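Local structure of transcriptional regulator, MarR family (Bacillus cereus, 4XRF) at residues Q19-E24 and N109-K114; Q27-T32 and E102-A107; M57-S62 and I137-Q142. The protein probably binds DNA and regulates transcription as a winged helix-turn-helix factor of the MarR family, here with isoquinoline and lauric acid bound. One frame throughout, in Å; residues are numbered along the deposited sequence.

Interaction 1 of 3, residues Q19-E24 and N109-K114; sequences QTELLE and NEHIAK. With DAO (lauric acid), chain F.
One methyl of L22 and one of I112 are pressed unusually close: CD1 of L22 lies only 3.3 Å from CD1 of I112, tighter than normal van der Waals contact. L22 is twisted to meet it, its chi2 of 7° almost eclipsed, so the modelled side chain looks strained; its CB heads away from helix 110-116, yet CD1 swings back and crosses the end of I112 at about a right angle. I112 holds CG1 anti to its carbonyl carbon, which carries the same CD1 on to CB of E21 at 3.7 Å. Beside this apolar patch, the carboxylates of E21 and E24, one helical turn apart, converge on N109, the N-cap residue of helix 110-116. N109 reaches across with CG anti to the backbone N. E21 bends at chi2, bringing its OE1 within 3.6 Å of CG of N109, its carboxylate plane turned 57° from the amide; OE1 of E24 comes 3.6 Å from CB of N109. Two acids around one amide may raise each other's proton affinity, though R70 of the third subunit makes a long, weak ion pair with E24. E21 also crosses H111 at about a right angle, carboxylate and ring planes nearly parallel, with OE2 of E21 4.1 Å from ND1 of H111; a protonated ring would ease the local negative charge. On another side of helix 4-29, L23 sends CD2 to within 4.0 Å of C5 of lauric acid. The N-H of N109 bonds to the side chain of Q25, and Q8 of the second subunit packs on both L22 and I112. The short helical segments 19-24 and 110-114 run at 131° between their N-to-C directions, and helix 110-116 links helix 95-106 before it to helix 121-139 after it.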
loop_
_atom_site.group_PDB
_atom_site.type_symbol
_atom_site.label_atom_id
_atom_site.label_comp_id
_atom_site.label_asym_id
_atom_site.label_seq_id
_atom_site.Cartn_x
_atom_site.Cartn_y
_atom_site.Cartn_z
ATOM N N GLN A 19 4.438 -2.707 -7.207
ATOM C CA GLN A 19 4.126 -3.070 -5.822
ATOM C C GLN A 19 3.639 -4.520 -5.669
ATOM O O GLN A 19 4.026 -5.223 -4.733
ATOM C CB GLN A 19 3.067 -2.117 -5.286
ATOM C CG GLN A 19 2.943 -2.092 -3.781
ATOM C CD GLN A 19 2.299 -0.814 -3.298
ATOM O OE1 GLN A 19 2.842 0.280 -3.480
ATOM N NE2 GLN A 19 1.129 -0.939 -2.684
ATOM N N THR A 20 2.781 -4.952 -6.584
ATOM C CA THR A 20 2.334 -6.337 -6.632
ATOM C C THR A 20 3.530 -7.276 -6.831
ATOM O O THR A 20 3.610 -8.323 -6.208
ATOM C CB THR A 20 1.337 -6.536 -7.793
ATOM O OG1 THR A 20 0.348 -5.500 -7.738
ATOM C CG2 THR A 20 0.655 -7.918 -7.740
ATOM N N GLU A 21 4.451 -6.895 -7.710
ATOM C CA GLU A 21 5.587 -7.749 -8.016
ATOM C C GLU A 21 6.585 -7.771 -6.851
ATOM O O GLU A 21 7.224 -8.783 -6.596
ATOM C CB GLU A 21 6.271 -7.316 -9.324
ATOM C CG GLU A 21 5.352 -7.146 -10.541
ATOM C CD GLU A 21 4.657 -8.416 -10.975
ATOM O OE1 GLU A 21 5.045 -9.508 -10.510
ATOM O OE2 GLU A 21 3.710 -8.327 -11.795
ATOM N N LEU A 22 6.671 -6.664 -6.119
ATOM C CA LEU A 22 7.603 -6.556 -5.005
ATOM C C LEU A 22 7.073 -7.314 -3.799
ATOM O O LEU A 22 7.851 -7.844 -3.009
ATOM C CB LEU A 22 7.885 -5.082 -4.652
ATOM C CG LEU A 22 9.105 -4.350 -5.239
ATOM C CD1 LEU A 22 9.878 -5.133 -6.288
ATOM C CD2 LEU A 22 8.698 -2.996 -5.799
ATOM N N LEU A 23 5.753 -7.376 -3.655
ATOM C CA LEU A 23 5.174 -8.193 -2.587
ATOM C C LEU A 23 5.452 -9.680 -2.853
ATOM O O LEU A 23 5.777 -10.427 -1.930
ATOM C CB LEU A 23 3.676 -7.919 -2.399
ATOM C CG LEU A 23 2.898 -8.816 -1.417
ATOM C CD1 LEU A 23 3.480 -8.784 0.002
ATOM C CD2 LEU A 23 1.420 -8.447 -1.407
ATOM N N GLU A 24 5.345 -10.098 -4.114
ATOM C CA GLU A 24 5.714 -11.462 -4.501
ATOM C C GLU A 24 7.174 -11.731 -4.130
ATOM O O GLU A 24 7.507 -12.769 -3.564
ATOM C CB GLU A 24 5.495 -11.677 -6.002
ATOM C CG GLU A 24 5.592 -13.138 -6.462
ATOM C CD GLU A 24 7.034 -13.620 -6.641
ATOM O OE1 GLU A 24 7.962 -12.783 -6.706
ATOM O OE2 GLU A 24 7.250 -14.851 -6.720
ATOM N N ASN A 109 11.784 -11.896 -8.694
ATOM C CA ASN A 109 10.571 -11.757 -9.498
ATOM C C ASN A 109 10.920 -11.613 -10.987
ATOM O O ASN A 109 11.686 -10.722 -11.372
ATOM C CB ASN A 109 9.696 -10.598 -8.999
ATOM C CG ASN A 109 8.415 -10.458 -9.799
ATOM O OD1 ASN A 109 7.347 -10.922 -9.381
ATOM N ND2 ASN A 109 8.519 -9.859 -10.979
ATOM N N GLU A 110 10.364 -12.507 -11.803
ATOM C CA GLU A 110 10.706 -12.599 -13.229
ATOM C C GLU A 110 10.023 -11.551 -14.108
ATOM O O GLU A 110 10.527 -11.219 -15.185
ATOM C CB GLU A 110 10.440 -14.016 -13.780
ATOM C CG GLU A 110 11.487 -15.049 -13.365
ATOM C CD GLU A 110 12.866 -14.793 -13.973
ATOM O OE1 GLU A 110 13.016 -14.976 -15.204
ATOM O OE2 GLU A 110 13.802 -14.421 -13.223
ATOM N N HIS A 111 8.876 -11.048 -13.662
ATOM C CA HIS A 111 8.196 -9.962 -14.365
ATOM C C HIS A 111 9.049 -8.679 -14.344
ATOM O O HIS A 111 9.168 -8.002 -15.367
ATOM C CB HIS A 111 6.791 -9.717 -13.791
ATOM C CG HIS A 111 5.827 -10.836 -14.056
ATOM N ND1 HIS A 111 4.772 -10.719 -14.938
ATOM C CD2 HIS A 111 5.766 -12.098 -13.567
ATOM C CE1 HIS A 111 4.103 -11.860 -14.984
ATOM N NE2 HIS A 111 4.684 -12.715 -14.160
ATOM N N ILE A 112 9.650 -8.366 -13.191
ATOM C CA ILE A 112 10.526 -7.191 -13.050
ATOM C C ILE A 112 11.761 -7.324 -13.934
ATOM O O ILE A 112 12.159 -6.357 -14.588
ATOM C CB ILE A 112 10.918 -6.902 -11.583
ATOM C CG1 ILE A 112 9.690 -6.463 -10.787
ATOM C CG2 ILE A 112 11.966 -5.784 -11.506
ATOM C CD1 ILE A 112 9.884 -6.495 -9.286
ATOM N N ALA A 113 12.338 -8.525 -13.979
ATOM C CA ALA A 113 13.507 -8.793 -14.811
ATOM C C ALA A 113 13.150 -8.618 -16.285
ATOM O O ALA A 113 13.922 -8.041 -17.047
ATOM C CB ALA A 113 14.041 -10.195 -14.549
ATOM N N LYS A 114 11.978 -9.124 -16.677
ATOM C CA LYS A 114 11.462 -8.967 -18.038
ATOM C C LYS A 114 11.331 -7.502 -18.464
ATOM O O LYS A 114 11.756 -7.155 -19.567
ATOM C CB LYS A 114 10.118 -9.692 -18.200
ATOM C CG LYS A 114 9.561 -9.695 -19.613
ATOM C CD LYS A 114 8.411 -10.687 -19.781
ATOM C CE LYS A 114 8.840 -12.121 -19.484
ATOM N NZ LYS A 114 8.049 -13.118 -20.270
HETATM O O1 DAO F . -3.057 -6.796 -3.953
HETATM O O2 DAO F . -1.361 -8.052 -4.543
HETATM C C1 DAO F . -1.838 -6.943 -4.203
HETATM C C2 DAO F . -0.903 -5.747 -4.108
HETATM C C3 DAO F . -1.352 -4.721 -3.065
HETATM C C4 DAO F . -0.440 -4.722 -1.837
HETATM C C5 DAO F . -1.096 -5.453 -0.669
HETATM C C6 DAO F . -0.530 -5.014 0.677
HETATM C C7 DAO F . -1.271 -5.701 1.822
HETATM C C8 DAO F . -1.611 -4.737 2.959
HETATM C C9 DAO F . -2.597 -5.381 3.932
HETATM C C10 DAO F . -3.249 -4.367 4.867
HETATM C C11 DAO F . -3.549 -4.994 6.227
HETATM C C12 DAO F . -4.769 -4.377 6.877
#

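Interaction 2 of 3, residues Q27-T32 and E102-A107; sequences QATGLT and EEAMTA
The last turn of helix 4-29 and the end of helix 95-106 come together with their backbones nearly touching, the CA atoms of T29 and A104 being 5.0 Å apart. Small side chains permit this. At T29 a chi1 of 65° lodges OG1 between the backbone N and the carbonyl carbon and so puts CG2 anti to the carbonyl carbon, where this methyl sits 3.7 Å from CA of A104 and also touches CB of A107. CB of A28 lies alongside, 4.4 Å from CB of A107, while L31 reaches back past the turn to set CD1 4.0 Å from CB of A104. From its crowded position OG1 of T29 bonds to the carbonyl of Q25 and accepts a weak bond from N of L31. G30, just past the helix, has a phi of 73°. Opposite, O of E103 is gripped twice, by N of A107 and by OG1 of T106 at 2.8 Å on a carbonyl lone pair. R100 bonds to the carbonyl of T29, and helix 33-45 presses L39 on L31 and F36 on A104. E103 stands close to E75 of the third subunit, a pairing of acids that may favour a shared proton. No hydrogen bond crosses between 27-32 and 102-107: methyl contacts join the two helix ends, and the hydroxyls of T29 and T106 each bond within their own helix.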
loop_
_atom_site.group_PDB
_atom_site.type_symbol
_atom_site.label_atom_id
_atom_site.label_comp_id
_atom_site.label_asym_id
_atom_site.label_seq_id
_atom_site.Cartn_x
_atom_site.Cartn_y
_atom_site.Cartn_z
ATOM N N GLN A 27 7.643 -12.221 -0.514
ATOM C CA GLN A 27 7.112 -13.529 -0.155
ATOM C C GLN A 27 8.076 -14.632 -0.557
ATOM O O GLN A 27 8.205 -15.629 0.154
ATOM C CB GLN A 27 5.758 -13.795 -0.848
ATOM C CG GLN A 27 4.658 -12.867 -0.364
ATOM C CD GLN A 27 3.355 -13.052 -1.104
ATOM O OE1 GLN A 27 3.329 -13.212 -2.332
ATOM N NE2 GLN A 27 2.257 -13.056 -0.357
ATOM N N ALA A 28 8.752 -14.444 -1.691
ATOM C CA ALA A 28 9.611 -15.492 -2.223
ATOM C C ALA A 28 11.019 -15.501 -1.609
ATOM O O ALA A 28 11.694 -16.530 -1.632
ATOM C CB ALA A 28 9.664 -15.426 -3.755
ATOM N N THR A 29 11.446 -14.373 -1.041
ATOM C CA THR A 29 12.832 -14.227 -0.600
ATOM C C THR A 29 12.978 -13.872 0.883
ATOM O O THR A 29 14.052 -14.048 1.440
ATOM C CB THR A 29 13.602 -13.169 -1.435
ATOM O OG1 THR A 29 13.025 -11.875 -1.220
ATOM C CG2 THR A 29 13.545 -13.508 -2.925
ATOM N N GLY A 30 11.909 -13.369 1.505
ATOM C CA GLY A 30 11.942 -12.863 2.889
ATOM C C GLY A 30 12.657 -11.528 3.076
ATOM O O GLY A 30 13.025 -11.168 4.199
ATOM N N LEU A 31 12.853 -10.800 1.974
ATOM C CA LEU A 31 13.561 -9.516 1.979
ATOM C C LEU A 31 12.824 -8.421 1.216
ATOM O O LEU A 31 12.261 -8.677 0.180
ATOM C CB LEU A 31 14.964 -9.684 1.361
ATOM C CG LEU A 31 15.862 -10.772 1.984
ATOM C CD1 LEU A 31 16.980 -11.198 1.031
ATOM C CD2 LEU A 31 16.409 -10.336 3.349
ATOM N N THR A 32 12.852 -7.193 1.724
ATOM C CA THR A 32 12.456 -6.037 0.921
ATOM C C THR A 32 13.625 -5.711 -0.024
ATOM O O THR A 32 14.754 -6.173 0.200
ATOM C CB THR A 32 12.213 -4.795 1.784
ATOM O OG1 THR A 32 13.460 -4.382 2.334
ATOM C CG2 THR A 32 11.261 -5.089 2.928
ATOM N N GLU A 102 22.045 -15.697 -1.925
ATOM C CA GLU A 102 22.111 -16.621 -3.067
ATOM C C GLU A 102 20.742 -17.182 -3.449
ATOM O O GLU A 102 20.382 -17.222 -4.631
ATOM C CB GLU A 102 23.082 -17.770 -2.787
ATOM C CG GLU A 102 24.534 -17.333 -2.657
ATOM C CD GLU A 102 25.468 -18.479 -2.299
ATOM O OE1 GLU A 102 25.166 -19.640 -2.658
ATOM O OE2 GLU A 102 26.510 -18.223 -1.668
ATOM N N GLU A 103 19.984 -17.619 -2.447
ATOM C CA GLU A 103 18.608 -18.060 -2.647
ATOM C C GLU A 103 17.741 -16.940 -3.251
ATOM O O GLU A 103 17.030 -17.165 -4.224
ATOM C CB GLU A 103 18.041 -18.559 -1.317
ATOM C CG GLU A 103 16.536 -18.800 -1.288
ATOM C CD GLU A 103 16.024 -18.894 0.143
ATOM O OE1 GLU A 103 16.132 -19.994 0.737
ATOM O OE2 GLU A 103 15.530 -17.865 0.676
ATOM N N ALA A 104 17.831 -15.735 -2.687
ATOM C CA ALA A 104 17.121 -14.566 -3.214
ATOM C C ALA A 104 17.446 -14.248 -4.683
ATOM O O ALA A 104 16.566 -13.846 -5.447
ATOM C CB ALA A 104 17.379 -13.344 -2.340
ATOM N N MET A 105 18.715 -14.394 -5.043
ATOM C CA MET A 105 19.179 -14.304 -6.424
ATOM C C MET A 105 18.303 -15.140 -7.364
ATOM O O MET A 105 17.784 -14.633 -8.359
ATOM C CB MET A 105 20.604 -14.847 -6.487
ATOM C CG MET A 105 21.529 -14.176 -7.471
ATOM S SD MET A 105 22.239 -12.720 -6.696
ATOM C CE MET A 105 21.316 -11.451 -7.554
ATOM N N THR A 106 18.145 -16.420 -7.029
ATOM C CA THR A 106 17.445 -17.371 -7.881
ATOM C C THR A 106 15.927 -17.170 -7.846
ATOM O O THR A 106 15.247 -17.447 -8.827
ATOM C CB THR A 106 17.783 -18.837 -7.510
ATOM O OG1 THR A 106 17.196 -19.162 -6.243
ATOM C CG2 THR A 106 19.301 -19.064 -7.442
ATOM N N ALA A 107 15.404 -16.679 -6.724
ATOM C CA ALA A 107 13.958 -16.528 -6.554
ATOM C C ALA A 107 13.444 -15.111 -6.864
ATOM O O ALA A 107 12.339 -14.739 -6.457
ATOM C CB ALA A 107 13.542 -16.973 -5.156
#

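Interaction 3 of 3, residues M57-S62 and I137-Q142; sequences MYVKPS and IICGTQ
A chi1 of 44° at T141 sets OG1 between the backbone N and the carbonyl carbon and throws CG2 anti to the latter, so the hydroxyl and the methyl both face residues 58-60; K60 answers by bending at chi2 (-73°) and then running extended toward G140. Residues 58-60 form the turn of the helix-turn-helix in the winged-helix fold, between helix 50-57 and helix 61-73, the latter the recognition helix in MarR relatives. Y58 closes the first of these helices in a Schellman motif with positive phi, and K60 takes the N-cap position of the second. The turn meets the C-terminal end of helix 121-139 and the residues just after it. OG1 of T141 donates to the carbonyl O of Y58 over 2.8 Å, and CG2 of T141 lies 3.3 Å from C of V59, so this one residue clasps the turn by both branches. C139 points toward the turn: its CB is 3.9 Å from O of Y58, and its SG is in loose apolar contact with CG1 of V59 at 4.2 Å. The aliphatic part of K60 passes along the carbonyl of C139, CE standing 3.4 Å from O of C139. The ring of Y58 leaves the turn to rest on R129, E132 and T136 of helix 121-139, and K6 of the second subunit also packs on it. The contact therefore ties the helix-turn-helix, probably the DNA-binding part, to the C-terminal helix at the surface. At the exposed K60, NZ donates to O of G140 at 3.3 Å, from above the carbonyl plane.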
loop_
_atom_site.group_PDB
_atom_site.type_symbol
_atom_site.label_atom_id
_atom_site.label_comp_id
_atom_site.label_asym_id
_atom_site.label_seq_id
_atom_site.Cartn_x
_atom_site.Cartn_y
_atom_site.Cartn_z
ATOM N N MET A 57 23.673 3.463 -0.191
ATOM C CA MET A 57 22.181 3.467 -0.315
ATOM C C MET A 57 21.615 4.890 -0.453
ATOM O O MET A 57 20.402 5.074 -0.635
ATOM C CB MET A 57 21.508 2.812 0.907
ATOM C CG MET A 57 21.949 1.401 1.278
ATOM S SD MET A 57 21.486 0.138 0.087
ATOM C CE MET A 57 19.697 0.116 0.182
ATOM N N TYR A 58 22.494 5.889 -0.302
ATOM C CA TYR A 58 22.116 7.299 -0.402
ATOM C C TYR A 58 21.165 7.762 0.706
ATOM O O TYR A 58 20.394 8.709 0.529
ATOM C CB TYR A 58 21.590 7.623 -1.816
ATOM C CG TYR A 58 22.678 7.452 -2.853
ATOM C CD1 TYR A 58 22.897 6.217 -3.462
ATOM C CD2 TYR A 58 23.536 8.510 -3.174
ATOM C CE1 TYR A 58 23.915 6.048 -4.387
ATOM C CE2 TYR A 58 24.552 8.352 -4.105
ATOM C CZ TYR A 58 24.725 7.110 -4.712
ATOM O OH TYR A 58 25.729 6.936 -5.637
ATOM N N VAL A 59 21.252 7.095 1.854
ATOM C CA VAL A 59 20.436 7.413 3.030
ATOM C C VAL A 59 21.290 7.878 4.223
ATOM O O VAL A 59 22.518 7.726 4.217
ATOM C CB VAL A 59 19.573 6.197 3.462
ATOM C CG1 VAL A 59 18.669 5.737 2.319
ATOM C CG2 VAL A 59 20.457 5.054 3.961
ATOM N N LYS A 60 20.637 8.448 5.238
ATOM C CA LYS A 60 21.300 8.834 6.498
ATOM C C LYS A 60 21.769 7.590 7.277
ATOM O O LYS A 60 21.146 6.535 7.161
ATOM C CB LYS A 60 20.317 9.611 7.387
ATOM C CG LYS A 60 19.884 10.975 6.884
ATOM C CD LYS A 60 21.010 11.980 7.009
ATOM C CE LYS A 60 20.500 13.409 6.901
ATOM N NZ LYS A 60 21.627 14.379 6.780
ATOM N N PRO A 61 22.859 7.711 8.074
ATOM C CA PRO A 61 23.243 6.645 9.014
ATOM C C PRO A 61 22.068 6.081 9.842
ATOM O O PRO A 61 21.923 4.859 9.950
ATOM C CB PRO A 61 24.256 7.339 9.927
ATOM C CG PRO A 61 24.896 8.371 9.055
ATOM C CD PRO A 61 23.863 8.799 8.041
ATOM N N SER A 62 21.238 6.966 10.393
ATOM C CA SER A 62 20.067 6.586 11.198
ATOM C C SER A 62 19.066 5.699 10.458
ATOM O O SER A 62 18.367 4.897 11.079
ATOM C CB SER A 62 19.339 7.841 11.700
ATOM O OG SER A 62 18.372 8.268 10.743
ATOM N N ILE A 137 17.966 13.959 -2.523
ATOM C CA ILE A 137 17.141 15.148 -2.328
ATOM C C ILE A 137 16.184 14.892 -1.168
ATOM O O ILE A 137 16.029 15.732 -0.294
ATOM C CB ILE A 137 16.351 15.495 -3.616
ATOM C CG1 ILE A 137 17.312 16.000 -4.706
ATOM C CG2 ILE A 137 15.277 16.539 -3.316
ATOM C CD1 ILE A 137 16.740 15.936 -6.114
ATOM N N ILE A 138 15.576 13.709 -1.161
ATOM C CA ILE A 138 14.613 13.322 -0.132
ATOM C C ILE A 138 15.254 13.116 1.249
ATOM O O ILE A 138 14.698 13.556 2.251
ATOM C CB ILE A 138 13.805 12.067 -0.546
ATOM C CG1 ILE A 138 12.841 12.407 -1.686
ATOM C CG2 ILE A 138 13.016 11.528 0.641
ATOM C CD1 ILE A 138 12.379 11.206 -2.491
ATOM N N CYS A 139 16.422 12.476 1.303
ATOM C CA CYS A 139 17.030 12.103 2.589
ATOM C C CYS A 139 17.972 13.143 3.180
ATOM O O CYS A 139 18.382 13.014 4.332
ATOM C CB CYS A 139 17.743 10.756 2.497
ATOM S SG CYS A 139 16.628 9.378 2.185
ATOM N N GLY A 140 18.313 14.165 2.396
ATOM C CA GLY A 140 19.242 15.216 2.833
ATOM C C GLY A 140 20.693 14.757 2.896
ATOM O O GLY A 140 21.493 15.306 3.661
ATOM N N THR A 141 21.028 13.752 2.086
ATOM C CA THR A 141 22.383 13.194 2.030
ATOM C C THR A 141 23.268 13.927 1.009
ATOM O O THR A 141 22.856 14.944 0.445
ATOM C CB THR A 141 22.370 11.662 1.786
ATOM O OG1 THR A 141 21.423 11.332 0.766
ATOM C CG2 THR A 141 21.986 10.936 3.056
ATOM N N GLN A 142 24.476 13.410 0.781
ATOM C CA GLN A 142 25.517 14.142 0.039
ATOM C C GLN A 142 25.277 14.112 -1.472
ATOM O O GLN A 142 25.554 15.086 -2.176
ATOM C CB GLN A 142 26.924 13.601 0.365
ATOM C CG GLN A 142 27.084 12.925 1.728
ATOM C CD GLN A 142 26.779 13.842 2.902
ATOM O OE1 GLN A 142 25.818 13.618 3.642
ATOM N NE2 GLN A 142 27.591 14.883 3.073
#

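Overall arrangement
Interactions 1 and 2 share helix 4-29, and their partner helices 95-106 and 110-116 follow each other in the chain; their centres are 11 Å apart, and interaction 2 is nested inside the chain loop that interaction 1 closes. Interaction 3 lies across the chain's centre, its own centre about 26 Å from the centres of both. Interaction 2 is buried and made of small methyls. Interaction 1 is partly buried, mixing an apolar patch with acids beside a helix N-cap, close to lauric acid. Interaction 3, at the surface, is the one with clear hydrogen bonds between its segments, both onto backbone carbonyls. All three also touch the second subunit.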